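Type III restriction-modification enzyme EcoP15I Res subunit (Escherichia coli, PDB 4ZCF) recognises inversely oriented CAGCAG sites together with the Mod subunit and cleaves the DNA 25-27 base pairs downstream of one of them. Local coordinates at residues 269-281 against 528-540. Residues are numbered along the deposited sequence; the frame is centred on the assembly and turned at random.
Sequences AVDAFNDDLVKGI and KLQEVGRGLRLPV. With AMP (adenosine monophosphate), chain H.
Lys-279 leaves its backbone with CG anti to the carbonyl carbon (chi1 -69°), runs extended past Leu-536 O, and turns at the last torsion (chi4 106°), which brings NZ between the carbonyl oxygens of Gly-535 and Arg-537. There NZ donates to Gly-535 O at 2.9 Å, standing well above that carbonyl plane, and to Arg-537 O at 3.1 Å, approached almost end-on. Its main outside partner is Pro-511 O; with Val-513 O also accepting, the three N-H groups are shared among four carbonyl oxygens. Phe-514 adds a cation-pi contact, while Pro-539 CD packs against CE. At the root of the same residue, Lys-279 N gives Leu-536 O a nearly straight bond of 2.8 Å lying in the carbonyl plane. With an alanine here, the carbonyls of Gly-535 and Arg-537 would probably lose the ammonium they share, and the chain between them would be freer to shift.

Leu-536 fills the apolar side of the junction. Its CD2 lies 3.5 Å from Ile-281 CD1, with the two side chains crossing at about a right angle, and also meets Val-278 CG1 and Phe-273 CE1. Ile-281 CD1 reaches on to Val-532 CB, and Leu-529 CD1 meets the Phe-273 ring at its edge, 3.8 Å from CE2. Leu-538 lays CG and CD1 against Leu-277 O.

The contact thus ties the link between the two parallel sheets, helix 269-274 leading into strand 280-285, to segment 528-540 in the helicase-like domain. Residues 530-537 fit helicase motif VI of superfamily 2, with Arg-537 probably its last arginine; its guanidinium has AMP N3 over one face, 3.4 Å from NH2. A buried ammonium shared among backbone oxygens, beside a leucine-rich seam, is consistent with a fixed backbone at this nucleotide-contacting arginine.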
loop_
_atom_site.group_PDB
_atom_site.type_symbol
_atom_site.label_atom_id
_atom_site.label_comp_id
_atom_site.label_asym_id
_atom_site.label_seq_id
_atom_site.Cartn_x
_atom_site.Cartn_y
_atom_site.Cartn_z
ATOM N N ALA C 269 -15.484 -29.561 -30.807
ATOM C CA ALA C 269 -14.230 -30.272 -30.983
ATOM C C ALA C 269 -13.984 -30.878 -32.347
ATOM O O ALA C 269 -12.862 -30.889 -32.795
ATOM C CB ALA C 269 -14.085 -31.340 -29.936
ATOM N N VAL C 270 -14.999 -31.438 -32.986
ATOM C CA VAL C 270 -14.840 -31.827 -34.376
ATOM C C VAL C 270 -14.590 -30.670 -35.331
ATOM O O VAL C 270 -13.701 -30.736 -36.135
ATOM C CB VAL C 270 -15.951 -32.784 -34.874
ATOM C CG1 VAL C 270 -16.507 -33.586 -33.732
ATOM C CG2 VAL C 270 -17.057 -32.070 -35.619
ATOM N N ASP C 271 -15.323 -29.588 -35.210
ATOM C CA ASP C 271 -15.025 -28.414 -36.045
ATOM C C ASP C 271 -13.568 -27.927 -35.879
ATOM O O ASP C 271 -12.916 -27.629 -36.881
ATOM C CB ASP C 271 -15.996 -27.260 -35.741
ATOM C CG ASP C 271 -17.473 -27.615 -35.747
ATOM O OD1 ASP C 271 -17.895 -28.409 -36.624
ATOM O OD2 ASP C 271 -18.216 -27.064 -34.910
ATOM N N ALA C 272 -13.060 -27.878 -34.617
ATOM C CA ALA C 272 -11.700 -27.447 -34.268
ATOM C C ALA C 272 -10.636 -28.291 -34.979
ATOM O O ALA C 272 -9.839 -27.731 -35.738
ATOM C CB ALA C 272 -11.501 -27.487 -32.758
ATOM N N PHE C 273 -10.672 -29.635 -34.781
ATOM C CA PHE C 273 -9.777 -30.620 -35.397
ATOM C C PHE C 273 -9.964 -30.715 -36.925
ATOM O O PHE C 273 -8.968 -30.795 -37.643
ATOM C CB PHE C 273 -9.969 -32.005 -34.752
ATOM C CG PHE C 273 -9.275 -32.239 -33.423
ATOM C CD1 PHE C 273 -7.889 -32.284 -33.340
ATOM C CD2 PHE C 273 -10.012 -32.499 -32.271
ATOM C CE1 PHE C 273 -7.252 -32.520 -32.114
ATOM C CE2 PHE C 273 -9.372 -32.720 -31.043
ATOM C CZ PHE C 273 -7.996 -32.740 -30.976
ATOM N N ASN C 274 -11.226 -30.683 -37.418
ATOM C CA ASN C 274 -11.587 -30.780 -38.847
ATOM C C ASN C 274 -11.142 -29.603 -39.696
ATOM O O ASN C 274 -10.564 -29.815 -40.765
ATOM C CB ASN C 274 -13.087 -31.028 -39.034
ATOM C CG ASN C 274 -13.506 -32.467 -38.903
ATOM O OD1 ASN C 274 -12.929 -33.259 -38.148
ATOM N ND2 ASN C 274 -14.525 -32.833 -39.652
ATOM N N ASP C 275 -11.431 -28.368 -39.232
ATOM C CA ASP C 275 -11.033 -27.131 -39.904
ATOM C C ASP C 275 -9.581 -26.737 -39.598
ATOM O O ASP C 275 -9.165 -25.618 -39.907
ATOM C CB ASP C 275 -12.024 -26.003 -39.615
ATOM C CG ASP C 275 -13.263 -26.104 -40.476
ATOM O OD1 ASP C 275 -13.861 -27.213 -40.536
ATOM O OD2 ASP C 275 -13.635 -25.085 -41.103
ATOM N N ASP C 276 -8.808 -27.690 -39.027
ATOM C CA ASP C 276 -7.388 -27.608 -38.674
ATOM C C ASP C 276 -6.999 -26.333 -37.894
ATOM O O ASP C 276 -5.913 -25.774 -38.098
ATOM C CB ASP C 276 -6.506 -27.830 -39.919
ATOM C CG ASP C 276 -6.960 -28.982 -40.788
ATOM O OD1 ASP C 276 -6.947 -30.138 -40.298
ATOM O OD2 ASP C 276 -7.360 -28.726 -41.951
ATOM N N LEU C 277 -7.898 -25.891 -36.988
ATOM C CA LEU C 277 -7.714 -24.712 -36.135
ATOM C C LEU C 277 -6.825 -25.088 -34.952
ATOM O O LEU C 277 -6.404 -24.220 -34.180
ATOM C CB LEU C 277 -9.084 -24.220 -35.612
ATOM C CG LEU C 277 -10.120 -23.799 -36.651
ATOM C CD1 LEU C 277 -11.502 -23.683 -36.031
ATOM C CD2 LEU C 277 -9.737 -22.497 -37.321
ATOM N N VAL C 278 -6.532 -26.393 -34.829
ATOM C CA VAL C 278 -5.785 -27.001 -33.740
ATOM C C VAL C 278 -4.848 -28.120 -34.260
ATOM O O VAL C 278 -5.071 -28.637 -35.350
ATOM C CB VAL C 278 -6.864 -27.464 -32.716
ATOM C CG1 VAL C 278 -6.890 -28.961 -32.495
ATOM C CG2 VAL C 278 -6.783 -26.691 -31.409
ATOM N N LYS C 279 -3.778 -28.452 -33.512
ATOM C CA LYS C 279 -2.824 -29.510 -33.893
ATOM C C LYS C 279 -3.484 -30.900 -33.816
ATOM O O LYS C 279 -4.339 -31.131 -32.959
ATOM C CB LYS C 279 -1.607 -29.522 -32.955
ATOM C CG LYS C 279 -0.665 -28.341 -33.051
ATOM C CD LYS C 279 0.628 -28.707 -32.338
ATOM C CE LYS C 279 1.440 -27.510 -31.927
ATOM N NZ LYS C 279 1.365 -27.261 -30.466
ATOM N N GLY C 280 -3.057 -31.812 -34.688
ATOM C CA GLY C 280 -3.522 -33.194 -34.680
ATOM C C GLY C 280 -2.798 -33.972 -33.597
ATOM O O GLY C 280 -1.809 -33.472 -33.045
ATOM N N ILE C 281 -3.268 -35.189 -33.267
ATOM C CA ILE C 281 -2.612 -35.972 -32.207
ATOM C C ILE C 281 -1.865 -37.202 -32.732
ATOM O O ILE C 281 -2.381 -37.903 -33.600
ATOM C CB ILE C 281 -3.576 -36.338 -31.031
ATOM C CG1 ILE C 281 -4.621 -35.227 -30.721
ATOM C CG2 ILE C 281 -2.809 -36.814 -29.775
ATOM C CD1 ILE C 281 -4.086 -33.915 -30.028
ATOM N N LYS C 528 -9.333 -36.738 -21.725
ATOM C CA LYS C 528 -8.173 -36.814 -22.621
ATOM C C LYS C 528 -8.065 -35.560 -23.490
ATOM O O LYS C 528 -6.959 -35.153 -23.846
ATOM C CB LYS C 528 -8.240 -38.079 -23.504
ATOM C CG LYS C 528 -7.813 -39.348 -22.780
ATOM C CD LYS C 528 -8.217 -40.606 -23.523
ATOM C CE LYS C 528 -7.899 -41.837 -22.718
ATOM N NZ LYS C 528 -8.793 -41.968 -21.532
ATOM N N LEU C 529 -9.217 -34.952 -23.828
ATOM C CA LEU C 529 -9.289 -33.731 -24.620
ATOM C C LEU C 529 -8.650 -32.572 -23.850
ATOM O O LEU C 529 -7.894 -31.799 -24.445
ATOM C CB LEU C 529 -10.752 -33.421 -24.977
ATOM C CG LEU C 529 -11.029 -32.429 -26.124
ATOM C CD1 LEU C 529 -10.454 -32.920 -27.454
ATOM C CD2 LEU C 529 -12.516 -32.205 -26.284
ATOM N N GLN C 530 -8.918 -32.484 -22.520
ATOM C CA GLN C 530 -8.383 -31.443 -21.638
ATOM C C GLN C 530 -6.862 -31.532 -21.500
ATOM O O GLN C 530 -6.200 -30.485 -21.460
ATOM C CB GLN C 530 -9.038 -31.526 -20.270
ATOM N N GLU C 531 -6.314 -32.775 -21.427
ATOM C CA GLU C 531 -4.872 -33.009 -21.288
ATOM C C GLU C 531 -4.082 -32.813 -22.565
ATOM O O GLU C 531 -2.923 -32.423 -22.494
ATOM C CB GLU C 531 -4.521 -34.320 -20.550
ATOM C CG GLU C 531 -5.013 -35.617 -21.173
ATOM C CD GLU C 531 -4.922 -36.828 -20.260
ATOM O OE1 GLU C 531 -5.984 -37.401 -19.921
ATOM O OE2 GLU C 531 -3.790 -37.207 -19.882
ATOM N N VAL C 532 -4.713 -33.054 -23.729
ATOM C CA VAL C 532 -4.083 -32.828 -25.036
ATOM C C VAL C 532 -4.135 -31.323 -25.399
ATOM O O VAL C 532 -3.214 -30.825 -26.050
ATOM C CB VAL C 532 -4.538 -33.789 -26.193
ATOM C CG1 VAL C 532 -4.228 -35.246 -25.874
ATOM C CG2 VAL C 532 -6.008 -33.616 -26.561
ATOM N N GLY C 533 -5.180 -30.626 -24.915
ATOM C CA GLY C 533 -5.422 -29.193 -25.090
ATOM C C GLY C 533 -4.306 -28.274 -24.616
ATOM O O GLY C 533 -4.212 -27.124 -25.069
ATOM N N ARG C 534 -3.426 -28.778 -23.731
ATOM C CA ARG C 534 -2.282 -28.020 -23.208
ATOM C C ARG C 534 -1.210 -27.765 -24.305
ATOM O O ARG C 534 -0.355 -26.881 -24.152
ATOM C CB ARG C 534 -1.669 -28.722 -21.969
ATOM C CG ARG C 534 -2.696 -29.379 -21.043
ATOM C CD ARG C 534 -2.132 -29.707 -19.679
ATOM N NE ARG C 534 -2.841 -30.816 -19.027
ATOM C CZ ARG C 534 -3.974 -30.707 -18.333
ATOM N NH1 ARG C 534 -4.566 -29.527 -18.192
ATOM N NH2 ARG C 534 -4.533 -31.779 -17.791
ATOM N N GLY C 535 -1.286 -28.537 -25.398
ATOM C CA GLY C 535 -0.385 -28.436 -26.546
ATOM C C GLY C 535 -1.082 -28.484 -27.894
ATOM O O GLY C 535 -0.447 -28.820 -28.892
ATOM N N LEU C 536 -2.386 -28.128 -27.936
ATOM C CA LEU C 536 -3.231 -28.123 -29.138
ATOM C C LEU C 536 -3.112 -26.872 -30.006
ATOM O O LEU C 536 -3.379 -26.936 -31.210
ATOM C CB LEU C 536 -4.708 -28.281 -28.754
ATOM C CG LEU C 536 -5.290 -29.683 -28.643
ATOM C CD1 LEU C 536 -6.807 -29.611 -28.544
ATOM C CD2 LEU C 536 -4.907 -30.545 -29.810
ATOM N N ARG C 537 -2.787 -25.724 -29.384
ATOM C CA ARG C 537 -2.697 -24.428 -30.046
ATOM C C ARG C 537 -1.672 -24.380 -31.174
ATOM O O ARG C 537 -0.637 -25.039 -31.107
ATOM C CB ARG C 537 -2.465 -23.314 -29.020
ATOM C CG ARG C 537 -3.754 -22.767 -28.393
ATOM C CD ARG C 537 -3.486 -21.818 -27.226
ATOM N NE ARG C 537 -2.501 -20.778 -27.551
ATOM C CZ ARG C 537 -1.902 -19.992 -26.658
ATOM N NH1 ARG C 537 -2.185 -20.107 -25.366
ATOM N NH2 ARG C 537 -1.019 -19.083 -27.053
ATOM N N LEU C 538 -1.993 -23.613 -32.224
ATOM C CA LEU C 538 -1.146 -23.446 -33.399
ATOM C C LEU C 538 0.137 -22.673 -33.051
ATOM O O LEU C 538 0.071 -21.638 -32.389
ATOM C CB LEU C 538 -1.927 -22.827 -34.569
ATOM C CG LEU C 538 -3.161 -23.628 -35.044
ATOM C CD1 LEU C 538 -3.943 -22.865 -36.083
ATOM C CD2 LEU C 538 -2.774 -25.005 -35.600
ATOM N N PRO C 539 1.319 -23.215 -33.414
ATOM C CA PRO C 539 2.579 -22.573 -33.004
ATOM C C PRO C 539 2.913 -21.245 -33.683
ATOM O O PRO C 539 2.363 -20.916 -34.735
ATOM C CB PRO C 539 3.625 -23.655 -33.295
ATOM C CG PRO C 539 3.044 -24.415 -34.425
ATOM C CD PRO C 539 1.573 -24.463 -34.168
ATOM N N VAL C 540 3.839 -20.489 -33.062
ATOM C CA VAL C 540 4.326 -19.202 -33.559
ATOM C C VAL C 540 5.779 -19.294 -34.081
ATOM O O VAL C 540 6.617 -19.982 -33.476
ATOM C CB VAL C 540 4.082 -18.015 -32.580
ATOM C CG1 VAL C 540 2.598 -17.862 -32.258
ATOM C CG2 VAL C 540 4.903 -18.140 -31.299
HETATM P P AMP H . -8.767 -19.751 -19.989
HETATM O O1P AMP H . -9.165 -20.854 -19.081
HETATM O O2P AMP H . -9.706 -19.890 -21.130
HETATM O O3P AMP H . -9.229 -18.518 -19.302
HETATM O "O5'" AMP H . -7.214 -19.724 -20.350
HETATM C "C5'" AMP H . -6.790 -19.776 -21.701
HETATM C "C4'" AMP H . -5.551 -18.971 -21.926
HETATM O "O4'" AMP H . -5.153 -19.027 -23.323
HETATM C "C3'" AMP H . -5.801 -17.532 -21.634
HETATM O "O3'" AMP H . -5.453 -17.267 -20.275
HETATM C "C2'" AMP H . -4.988 -16.773 -22.603
HETATM O "O2'" AMP H . -3.702 -16.456 -22.049
HETATM C "C1'" AMP H . -4.783 -17.689 -23.765
HETATM N N9 AMP H . -5.472 -17.308 -24.932
HETATM C C8 AMP H . -6.786 -17.325 -25.032
HETATM N N7 AMP H . -7.154 -16.945 -26.287
HETATM C C5 AMP H . -5.902 -16.724 -27.023
HETATM C C6 AMP H . -5.496 -16.334 -28.331
HETATM N N6 AMP H . -6.456 -16.044 -29.333
HETATM N N1 AMP H . -4.169 -16.239 -28.603
HETATM C C2 AMP H . -3.243 -16.489 -27.688
HETATM N N3 AMP H . -3.546 -16.856 -26.446
HETATM C C4 AMP H . -4.833 -16.994 -26.049
#